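Local structure of mandelate racemase/muconate lactonizing protein (3V5C) at residues G31-G34 and V38-K41; T56-S61 and F369-V374; T292-L297 and G323-A328. The protein probably catalyses the dehydration of galacturonate, as a magnesium-dependent lyase with the enolase fold. The protein carries 1 engineered substitution. All coordinates share one frame; numbering follows the deposited sequence.

Interaction 1 (G31-G34 and V38-K41); sequences GANG and VHGK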
ATOM      1  N   GLY A  31      -6.086  -9.164 -14.013  1.00 12.52           N
ATOM      2  CA  GLY A  31      -5.643  -9.129 -15.397  1.00 11.36           C
ATOM      3  C   GLY A  31      -4.424  -8.258 -15.626  1.00 11.51           C
ATOM      4  O   GLY A  31      -3.654  -7.990 -14.698  1.00 12.53           O
ATOM      5  N   ALA A  32      -4.248  -7.849 -16.881  1.00 12.81           N
ATOM      6  CA  ALA A  32      -3.153  -6.977 -17.270  1.00 10.74           C
ATOM      7  C   ALA A  32      -3.351  -5.569 -16.727  1.00 12.42           C
ATOM      8  O   ALA A  32      -4.433  -5.209 -16.266  1.00 12.46           O
ATOM      9  CB  ALA A  32      -3.033  -6.941 -18.798  1.00 11.29           C
ATOM     10  N   ASN A  33      -2.280  -4.774 -16.764  1.00 12.32           N
ATOM     11  CA  ASN A  33      -2.407  -3.335 -16.563  1.00 11.58           C
ATOM     12  C   ASN A  33      -1.816  -2.605 -17.760  1.00 11.99           C
ATOM     13  O   ASN A  33      -1.486  -3.233 -18.764  1.00 14.10           O
ATOM     14  CB  ASN A  33      -1.801  -2.862 -15.231  1.00 12.88           C
ATOM     15  CG  ASN A  33      -0.284  -2.945 -15.200  1.00 13.68           C
ATOM     16  OD1 ASN A  33       0.364  -3.076 -16.232  1.00 13.67           O
ATOM     17  ND2 ASN A  33       0.291  -2.878 -13.990  1.00 14.40           N
ATOM     18  N   GLY A  34      -1.709  -1.285 -17.658  1.00 10.26           N
ATOM     19  CA  GLY A  34      -1.240  -0.485 -18.774  1.00 11.93           C
ATOM     20  C   GLY A  34       0.062  -0.955 -19.419  1.00 11.19           C
ATOM     21  O   GLY A  34       0.249  -0.806 -20.636  1.00 12.06           O
ATOM     22  N   VAL A  38      -1.096 -10.279 -17.575  1.00 15.79           N
ATOM     23  CA  VAL A  38      -1.923 -10.799 -16.492  1.00 12.99           C
ATOM     24  C   VAL A  38      -1.122 -11.011 -15.203  1.00 18.41           C
ATOM     25  O   VAL A  38      -0.029 -11.590 -15.224  1.00 16.27           O
ATOM     26  CB  VAL A  38      -2.613 -12.107 -16.924  1.00 15.81           C
ATOM     27  CG1 VAL A  38      -3.233 -12.815 -15.726  1.00 19.32           C
ATOM     28  CG2 VAL A  38      -3.692 -11.810 -17.987  1.00 19.09           C
ATOM     29  N   HIS A  39      -1.671 -10.539 -14.085  1.00 12.39           N
ATOM     30  CA  HIS A  39      -0.997 -10.657 -12.803  1.00 12.89           C
ATOM     31  C   HIS A  39      -1.373 -11.963 -12.113  1.00 15.83           C
ATOM     32  O   HIS A  39      -0.569 -12.531 -11.368  1.00 18.77           O
ATOM     33  CB  HIS A  39      -1.353  -9.470 -11.915  1.00 14.30           C
ATOM     34  CG  HIS A  39      -0.709  -8.192 -12.340  1.00 15.42           C
ATOM     35  ND1 HIS A  39      -1.058  -7.530 -13.499  1.00 12.90           N
ATOM     36  CD2 HIS A  39       0.284  -7.465 -11.773  1.00 15.62           C
ATOM     37  CE1 HIS A  39      -0.315  -6.443 -13.618  1.00 14.81           C
ATOM     38  NE2 HIS A  39       0.506  -6.383 -12.585  1.00 18.41           N
ATOM     39  N   GLY A  40      -2.589 -12.441 -12.369  1.00 13.61           N
ATOM     40  CA  GLY A  40      -3.018 -13.738 -11.884  1.00 17.82           C
ATOM     41  C   GLY A  40      -3.610 -13.726 -10.489  1.00 14.97           C
ATOM     42  O   GLY A  40      -4.074 -12.683  -9.982  1.00 12.54           O
ATOM     43  N   LYS A  41      -3.594 -14.898  -9.868  1.00 14.74           N
ATOM     44  CA  LYS A  41      -4.269 -15.107  -8.597  1.00 12.46           C
ATOM     45  C   LYS A  41      -3.280 -15.409  -7.480  1.00 13.27           C
ATOM     46  O   LYS A  41      -3.567 -15.175  -6.321  1.00 14.69           O
ATOM     47  CB  LYS A  41      -5.228 -16.284  -8.734  1.00 20.59           C
ATOM     48  CG  LYS A  41      -6.567 -16.109  -8.079  1.00 22.26           C
ATOM     49  CD  LYS A  41      -7.391 -17.371  -8.276  1.00 25.43           C
ATOM     50  CE  LYS A  41      -8.256 -17.661  -7.068  1.00 30.67           C
ATOM     51  NZ  LYS A  41      -9.317 -16.643  -6.913  1.00 26.59           N
TER
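Gly31-Ala32 and Val38-His39 bring the two ends of a short loop together, with Ala32 CA and Val38 CA 4.1 Å apart and the single carbonyl of Gly31 taking both hydrogen bonds between them. His39 grips that carbonyl twice. Its ring nitrogen ND1 donates to Gly31 O at 2.9 Å, with an N-H...O angle of 151° and the donor tilted modestly from the carbonyl plane. Its backbone N reaches the same Gly31 O at 3.3 Å, but from well above that plane and off the lone pairs. A chi1 of -73° keeps His39 CG beside the backbone N, and ND1 and that N can then both point at Gly31 O. The far part of the ring meets Asn33: ND2 of Asn33 sits 3.6 Å from His39 CE1 at the ring edge, with amide and ring planes turned 64° apart. The other end of that amide, Asn33 OD1, accepts from the backbone N atoms of Arg35 and Ile36, which fixes the side chain within the loop. The loop joins strands 14-30 and 42-52 of the N-terminal capping domain of the enolase fold, whose loops in this superfamily close over the active site; consistent with that, the side chain of Asn33 is about 12 Å from a bound magnesium ion. His39 and Gly40 both face Ala30 and form a classic beta bulge. An alanine in place of His39 would probably leave Gly31 O with just the longer backbone bond of the two and open a gap beside Asn33 ND2. Tyr136 meets the His39 ring edge-to-face. Val38 adds a methyl contact, CG2 lying 4.1 Å from Ala32 N, and Ala32 CB is 4.0 Å from Val38 N.

Interaction 2 (T56-S61 and F369-V374); sequences TGYGSS and FDDELV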
ATOM      1  N   THR A  56       8.563 -13.714  20.419  1.00 13.59           N
ATOM      2  CA  THR A  56       8.613 -13.568  18.955  1.00 13.99           C
ATOM      3  C   THR A  56       7.807 -12.396  18.390  1.00 11.86           C
ATOM      4  O   THR A  56       6.786 -11.983  18.940  1.00 15.41           O
ATOM      5  CB  THR A  56       8.109 -14.841  18.224  1.00 15.13           C
ATOM      6  OG1 THR A  56       6.761 -15.117  18.620  1.00 18.37           O
ATOM      7  CG2 THR A  56       9.002 -16.040  18.517  1.00 17.89           C
ATOM      8  N   GLY A  57       8.283 -11.859  17.276  1.00 11.49           N
ATOM      9  CA  GLY A  57       7.504 -10.922  16.488  1.00 13.24           C
ATOM     10  C   GLY A  57       7.621 -11.350  15.039  1.00 10.83           C
ATOM     11  O   GLY A  57       8.645 -11.914  14.642  1.00 12.84           O
ATOM     12  N   TYR A  58       6.579 -11.092  14.258  1.00  9.96           N
ATOM     13  CA  TYR A  58       6.500 -11.504  12.866  1.00 10.08           C
ATOM     14  C   TYR A  58       6.308 -10.287  11.959  1.00  9.95           C
ATOM     15  O   TYR A  58       5.617  -9.330  12.324  1.00  9.60           O
ATOM     16  CB  TYR A  58       5.254 -12.369  12.675  1.00 11.97           C
ATOM     17  CG  TYR A  58       5.355 -13.822  13.094  1.00 11.85           C
ATOM     18  CD1 TYR A  58       5.681 -14.807  12.157  1.00 11.92           C
ATOM     19  CD2 TYR A  58       5.040 -14.228  14.389  1.00 17.00           C
ATOM     20  CE1 TYR A  58       5.740 -16.141  12.501  1.00 14.36           C
ATOM     21  CE2 TYR A  58       5.103 -15.593  14.748  1.00 12.80           C
ATOM     22  CZ  TYR A  58       5.454 -16.527  13.800  1.00 14.20           C
ATOM     23  OH  TYR A  58       5.516 -17.870  14.115  1.00 17.77           O
ATOM     24  N   GLY A  59       6.866 -10.332  10.754  1.00 11.76           N
ATOM     25  CA  GLY A  59       6.517  -9.314   9.771  1.00 13.23           C
ATOM     26  C   GLY A  59       7.156  -9.486   8.413  1.00 10.39           C
ATOM     27  O   GLY A  59       8.004 -10.348   8.220  1.00  9.94           O
ATOM     28  N   SER A  60       6.730  -8.659   7.461  1.00  9.55           N
ATOM     29  CA  SER A  60       7.387  -8.568   6.153  1.00 10.96           C
ATOM     30  C   SER A  60       8.896  -8.411   6.323  1.00 13.05           C
ATOM     31  O   SER A  60       9.356  -7.736   7.245  1.00 10.90           O
ATOM     32  CB  SER A  60       6.826  -7.367   5.389  1.00 10.45           C
ATOM     33  OG  SER A  60       7.627  -7.048   4.260  1.00 11.50           O
ATOM     34  N   SER A  61       9.658  -9.061   5.459  1.00 10.45           N
ATOM     35  CA  SER A  61      11.108  -8.874   5.452  1.00 12.17           C
ATOM     36  C   SER A  61      11.590  -8.994   4.019  1.00 11.78           C
ATOM     37  O   SER A  61      11.267  -9.982   3.350  1.00 13.04           O
ATOM     38  CB  SER A  61      11.791  -9.930   6.330  1.00 12.00           C
ATOM     39  OG  SER A  61      13.207  -9.839   6.204  1.00 12.17           O
ATOM     40  N   PHE A 369       0.092 -15.287  13.161  1.00 11.36           N
ATOM     41  CA  PHE A 369       0.734 -16.272  12.296  1.00 12.23           C
ATOM     42  C   PHE A 369       0.649 -17.675  12.873  1.00 13.13           C
ATOM     43  O   PHE A 369       0.642 -17.868  14.091  1.00 13.32           O
ATOM     44  CB  PHE A 369       2.186 -15.880  11.991  1.00 12.90           C
ATOM     45  CG  PHE A 369       2.298 -14.677  11.101  1.00 10.85           C
ATOM     46  CD1 PHE A 369       2.513 -14.813   9.738  1.00 12.03           C
ATOM     47  CD2 PHE A 369       2.157 -13.401  11.626  1.00 13.73           C
ATOM     48  CE1 PHE A 369       2.591 -13.692   8.902  1.00 11.42           C
ATOM     49  CE2 PHE A 369       2.248 -12.265  10.795  1.00 15.18           C
ATOM     50  CZ  PHE A 369       2.450 -12.421   9.431  1.00 12.23           C
ATOM     51  N   ASP A 370       0.546 -18.644  11.973  1.00 14.25           N
ATOM     52  CA  ASP A 370       0.514 -20.056  12.329  1.00 13.13           C
ATOM     53  C   ASP A 370       1.949 -20.462  12.591  1.00 12.67           C
ATOM     54  O   ASP A 370       2.719 -20.671  11.664  1.00 12.98           O
ATOM     55  CB  ASP A 370      -0.094 -20.859  11.174  1.00 13.93           C
ATOM     56  CG  ASP A 370      -0.205 -22.342  11.479  1.00 19.44           C
ATOM     57  OD1 ASP A 370       0.583 -22.836  12.310  1.00 16.43           O
ATOM     58  OD2 ASP A 370      -1.085 -23.002  10.879  1.00 19.01           O
ATOM     59  N   ASP A 371       2.333 -20.555  13.866  1.00 13.06           N
ATOM     60  CA  ASP A 371       3.719 -20.837  14.195  1.00 11.83           C
ATOM     61  C   ASP A 371       4.220 -22.128  13.538  1.00 12.67           C
ATOM     62  O   ASP A 371       5.335 -22.172  13.006  1.00 13.42           O
ATOM     63  CB  ASP A 371       3.939 -20.982  15.708  1.00 14.13           C
ATOM     64  CG  ASP A 371       3.730 -19.689  16.493  1.00 21.93           C
ATOM     65  OD1 ASP A 371       4.019 -18.576  15.999  1.00 21.48           O
ATOM     66  OD2 ASP A 371       3.291 -19.803  17.658  1.00 26.87           O
ATOM     67  N   GLU A 372       3.400 -23.171  13.570  1.00 13.67           N
ATOM     68  CA  GLU A 372       3.849 -24.489  13.106  1.00 16.73           C
ATOM     69  C   GLU A 372       4.024 -24.512  11.593  1.00 14.47           C
ATOM     70  O   GLU A 372       4.924 -25.154  11.065  1.00 14.24           O
ATOM     71  CB  GLU A 372       2.871 -25.590  13.524  1.00 23.18           C
ATOM     72  CG  GLU A 372       2.907 -25.917  14.989  1.00 27.78           C
ATOM     73  CD  GLU A 372       2.368 -24.799  15.851  1.00 32.15           C
ATOM     74  OE1 GLU A 372       1.408 -24.115  15.419  1.00 35.99           O
ATOM     75  OE2 GLU A 372       2.917 -24.606  16.955  1.00 32.76           O
ATOM     76  N   LEU A 373       3.142 -23.819  10.893  1.00 13.50           N
ATOM     77  CA  LEU A 373       3.253 -23.758   9.447  1.00 13.25           C
ATOM     78  C   LEU A 373       4.472 -22.942   9.053  1.00 10.52           C
ATOM     79  O   LEU A 373       5.220 -23.316   8.147  1.00 12.81           O
ATOM     80  CB  LEU A 373       1.996 -23.161   8.831  1.00 13.59           C
ATOM     81  CG  LEU A 373       2.069 -23.016   7.309  1.00 14.25           C
ATOM     82  CD1 LEU A 373       2.224 -24.365   6.604  1.00 17.80           C
ATOM     83  CD2 LEU A 373       0.862 -22.270   6.763  1.00 17.56           C
ATOM     84  N   VAL A 374       4.681 -21.822   9.731  1.00 12.07           N
ATOM     85  CA  VAL A 374       5.847 -21.014   9.423  1.00 11.09           C
ATOM     86  C   VAL A 374       7.121 -21.806   9.696  1.00 12.89           C
ATOM     87  O   VAL A 374       8.061 -21.766   8.912  1.00 13.09           O
ATOM     88  CB  VAL A 374       5.814 -19.708  10.192  1.00 10.80           C
ATOM     89  CG1 VAL A 374       7.101 -18.947   9.975  1.00 13.74           C
ATOM     90  CG2 VAL A 374       4.616 -18.897   9.732  1.00 13.66           C
TER
HETATM   91  O   HOH W   1       6.084 -17.649  17.923  1.00 27.18           O
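Tyr58 and Phe369 form a buried aromatic contact, fastened at its rim by a phenol-carboxylate hydrogen bond, where strand 55-60 of the N-terminal capping domain meets the short strand 368-369 and the start of helix 371-380. The two rings lie nearly parallel, their planes 7° apart, but are slid so far that they barely overlap, the centroids of the Tyr58 and Phe369 rings being 4.7 Å apart. What covers the centre of the Tyr58 face is the methylene of Phe369: its CB stands 3.6 Å from the Tyr58 ring centroid, almost on the ring normal, a CH-pi contact. In the opposite direction Phe369 CD2 packs against Tyr58 CB at 3.4 Å. Val374 approaches the ring edge, its CG1 being 4.0 Å from Tyr58 CE1.

Beyond the ring, Tyr58 OH donates to Asp371 OD1 at 2.5 Å, meeting the carboxylate on its anti side and 16° out of its plane. Asp371 reaches back to it because chi1 of -67° sets CG beside its own backbone N. The same OD1 also accepts from a water at 3.0 Å, and this water in turn contacts Thr56 OG1, so a second, solvent-mediated link runs to the strand. Asp370, the N-cap, accepts from Leu373 N through OD1 and fixes the first turn of the helix.

Arg49 of strand 42-52 also hydrogen-bonds Tyr58 OH, and the side chain of Val374 touches Arg49, while Phe369 packs on Ile47 of that strand and on Tyr317 of helix 317-325.

Interaction 3 (T292-L297 and G323-A328); sequences THWMEL and GHLSAA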
ATOM      1  N   THR A 292       9.200   2.717   8.580  1.00 10.80           N
ATOM      2  CA  THR A 292      10.004   3.705   9.297  1.00 12.27           C
ATOM      3  C   THR A 292      10.278   4.917   8.406  1.00 10.84           C
ATOM      4  O   THR A 292      10.151   6.077   8.835  1.00 11.88           O
ATOM      5  CB  THR A 292      11.318   3.070   9.789  1.00 14.87           C
ATOM      6  OG1 THR A 292      10.989   1.984  10.658  1.00 18.89           O
ATOM      7  CG2 THR A 292      12.137   4.097  10.570  1.00 19.39           C
ATOM      8  N   HIS A 293      10.588   4.637   7.148  1.00 12.52           N
ATOM      9  CA  HIS A 293      10.787   5.692   6.162  1.00 11.91           C
ATOM     10  C   HIS A 293       9.509   6.528   6.028  1.00 11.59           C
ATOM     11  O   HIS A 293       9.534   7.770   5.995  1.00 12.41           O
ATOM     12  CB  HIS A 293      11.163   5.075   4.816  1.00 13.39           C
ATOM     13  CG  HIS A 293      11.429   6.089   3.754  1.00 12.71           C
ATOM     14  ND1 HIS A 293      12.704   6.453   3.376  1.00 16.69           N
ATOM     15  CD2 HIS A 293      10.583   6.810   2.978  1.00 14.51           C
ATOM     16  CE1 HIS A 293      12.633   7.358   2.416  1.00 16.54           C
ATOM     17  NE2 HIS A 293      11.360   7.594   2.158  1.00 17.41           N
ATOM     18  N   TRP A 294       8.371   5.842   5.951  1.00 10.95           N
ATOM     19  CA  TRP A 294       7.087   6.520   5.801  1.00 10.55           C
ATOM     20  C   TRP A 294       6.708   7.371   7.016  1.00 10.22           C
ATOM     21  O   TRP A 294       6.075   8.410   6.867  1.00 11.74           O
ATOM     22  CB  TRP A 294       5.980   5.509   5.471  1.00  9.02           C
ATOM     23  CG  TRP A 294       5.577   5.533   4.029  1.00 11.13           C
ATOM     24  CD1 TRP A 294       5.754   4.535   3.118  1.00  8.87           C
ATOM     25  CD2 TRP A 294       4.920   6.604   3.349  1.00  9.82           C
ATOM     26  NE1 TRP A 294       5.241   4.926   1.887  1.00  8.67           N
ATOM     27  CE2 TRP A 294       4.720   6.189   2.007  1.00 12.18           C
ATOM     28  CE3 TRP A 294       4.474   7.877   3.737  1.00 10.32           C
ATOM     29  CZ2 TRP A 294       4.112   7.004   1.055  1.00 11.78           C
ATOM     30  CZ3 TRP A 294       3.853   8.691   2.778  1.00 14.08           C
ATOM     31  CH2 TRP A 294       3.672   8.242   1.458  1.00 11.51           C
ATOM     32  N   MET A 295       7.100   6.954   8.218  1.00 13.22           N
ATOM     33  CA  MET A 295       6.862   7.824   9.368  1.00 12.45           C
ATOM     34  C   MET A 295       7.547   9.190   9.183  1.00 13.82           C
ATOM     35  O   MET A 295       6.937  10.254   9.409  1.00 14.81           O
ATOM     36  CB  MET A 295       7.350   7.148  10.647  1.00 12.13           C
ATOM     37  CG  MET A 295       6.436   5.999  11.057  1.00 13.46           C
ATOM     38  SD  MET A 295       7.103   4.982  12.405  1.00 19.79           S
ATOM     39  CE  MET A 295       7.628   6.235  13.574  1.00 29.28           C
ATOM     40  N   GLU A 296       8.801   9.160   8.755  1.00 13.80           N
ATOM     41  CA  GLU A 296       9.561  10.393   8.549  1.00 13.48           C
ATOM     42  C   GLU A 296       9.036  11.167   7.346  1.00 13.37           C
ATOM     43  O   GLU A 296       8.826  12.384   7.404  1.00 14.66           O
ATOM     44  CB  GLU A 296      11.054  10.093   8.384  1.00 15.66           C
ATOM     45  CG  GLU A 296      11.704   9.521   9.632  1.00 23.99           C
ATOM     46  CD  GLU A 296      13.171   9.197   9.441  1.00 30.29           C
ATOM     47  OE1 GLU A 296      13.883   9.981   8.771  1.00 29.76           O
ATOM     48  OE2 GLU A 296      13.608   8.150   9.964  1.00 31.23           O
ATOM     49  N   LEU A 297       8.818  10.454   6.250  1.00 12.77           N
ATOM     50  CA  LEU A 297       8.287  11.070   5.043  1.00 14.43           C
ATOM     51  C   LEU A 297       6.924  11.731   5.285  1.00 12.51           C
ATOM     52  O   LEU A 297       6.685  12.867   4.856  1.00 13.19           O
ATOM     53  CB  LEU A 297       8.215  10.032   3.925  1.00 12.31           C
ATOM     54  CG  LEU A 297       7.587  10.540   2.627  1.00 13.00           C
ATOM     55  CD1 LEU A 297       8.417  11.676   2.048  1.00 12.76           C
ATOM     56  CD2 LEU A 297       7.515   9.378   1.658  1.00 15.12           C
ATOM     57  N   GLY A 323      -2.574   0.380   7.295  1.00 10.81           N
ATOM     58  CA  GLY A 323      -3.578   0.743   8.278  1.00 10.16           C
ATOM     59  C   GLY A 323      -2.969   1.309   9.559  1.00  8.27           C
ATOM     60  O   GLY A 323      -3.418   2.344  10.047  1.00 11.37           O
ATOM     61  N   HIS A 324      -1.936   0.666  10.087  1.00  9.49           N
ATOM     62  CA  HIS A 324      -1.275   1.185  11.283  1.00 10.83           C
ATOM     63  C   HIS A 324      -0.502   2.478  11.025  1.00 11.74           C
ATOM     64  O   HIS A 324      -0.479   3.368  11.873  1.00 11.65           O
ATOM     65  CB  HIS A 324      -0.332   0.134  11.879  1.00  9.76           C
ATOM     66  CG  HIS A 324      -1.038  -0.976  12.585  1.00 11.09           C
ATOM     67  ND1 HIS A 324      -1.088  -1.069  13.963  1.00 13.38           N
ATOM     68  CD2 HIS A 324      -1.731  -2.034  12.106  1.00 10.38           C
ATOM     69  CE1 HIS A 324      -1.773  -2.149  14.297  1.00 13.85           C
ATOM     70  NE2 HIS A 324      -2.175  -2.751  13.191  1.00 13.06           N
ATOM     71  N   LEU A 325       0.116   2.595   9.850  1.00 11.16           N
ATOM     72  CA  LEU A 325       0.893   3.791   9.535  1.00 11.33           C
ATOM     73  C   LEU A 325       0.021   5.033   9.603  1.00 12.82           C
ATOM     74  O   LEU A 325       0.482   6.120   9.955  1.00 11.97           O
ATOM     75  CB  LEU A 325       1.467   3.687   8.123  1.00 11.49           C
ATOM     76  CG  LEU A 325       2.214   4.909   7.588  1.00 10.22           C
ATOM     77  CD1 LEU A 325       3.453   5.177   8.431  1.00 12.71           C
ATOM     78  CD2 LEU A 325       2.597   4.700   6.119  1.00 14.06           C
ATOM     79  N   SER A 326      -1.245   4.875   9.230  1.00  9.51           N
ATOM     80  CA  SER A 326      -2.153   6.009   9.171  1.00  9.50           C
ATOM     81  C   SER A 326      -2.204   6.795  10.468  1.00 13.26           C
ATOM     82  O   SER A 326      -2.461   7.995  10.431  1.00 13.26           O
ATOM     83  CB  SER A 326      -3.556   5.574   8.744  1.00 11.41           C
ATOM     84  OG  SER A 326      -4.215   4.936   9.812  1.00 13.48           O
ATOM     85  N   ALA A 327      -1.957   6.139  11.607  1.00 11.92           N
ATOM     86  CA  ALA A 327      -2.015   6.845  12.886  1.00 12.84           C
ATOM     87  C   ALA A 327      -0.875   7.843  13.077  1.00 16.07           C
ATOM     88  O   ALA A 327      -0.951   8.698  13.962  1.00 15.29           O
ATOM     89  CB  ALA A 327      -2.066   5.857  14.064  1.00 13.58           C
ATOM     90  N   ALA A 328       0.170   7.735  12.256  1.00 13.21           N
ATOM     91  CA  ALA A 328       1.352   8.596  12.384  1.00 13.50           C
ATOM     92  C   ALA A 328       1.413   9.711  11.328  1.00 15.94           C
ATOM     93  O   ALA A 328       2.362  10.500  11.315  1.00 15.58           O
ATOM     94  CB  ALA A 328       2.618   7.749  12.315  1.00 12.47           C
TER
HETATM   95  O   HOH W   2       5.262  10.094  11.613  1.00 27.05           O
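Leu325 buries the most surface here, touching Trp294 and Met295 of the facing helix with its methyls. The chi1 of 175°, which sets CG opposite the backbone N, carries the two methyls to helix 291-303. Its CD2 presses on Trp294 CB at 3.5 Å and continues to Trp294 CG at 3.7 Å, approaching the indole obliquely. The other methyl, CD1, lies 4.1 Å from Met295 CG, so the leucine spans two successive residues of the helix.

These helices, 291-303 and 317-325, are consecutive helices of the barrel domain of the enolase fold. The first follows strand 281-282 and the second follows strand 307-308, neighbouring parallel strands, so the contact is apolar packing on the outside of the barrel between helix 291-303 and the C-terminal part of 317-325 with the residues after it.

The far end of the Trp294 indole leads off from segment 323-328, and NE1 hydrogen-bonds to the carbonyl of Tyr284, which accounts for its polar end. Leu297, further along the same helix, places CD2 3.8 Å above one indole face, toward the rim. Met295 uses its CG for a second, looser touch, 4.4 Å from Ala328 CB, and both residues also pack on Val115 of helix 111-115. A water donates to Met295 O at 2.8 Å and to Ala328 O at 2.9 Å, joining the backbones of the two segments.

From the N terminus, interaction 1 comes first and closes a loop of only three residues between strands 14-30 and 42-52, before interaction 2 opens. Interaction 2 then spans about 300 residues, bringing strand 55-60 together with the start of helix 371-380 near the C terminus. Interaction 3 is nested inside that long loop, joining two consecutive barrel helices with 25 residues between them, and none of the three cross. The contacts are separate in space: interactions 1 and 3 lie on opposite sides of the chain's centre, while interactions 2 and 3 approach to about 10 Å between nearest atoms. Together they concern the capping domain, its junction with the C-terminal segment 369-374, and the barrel.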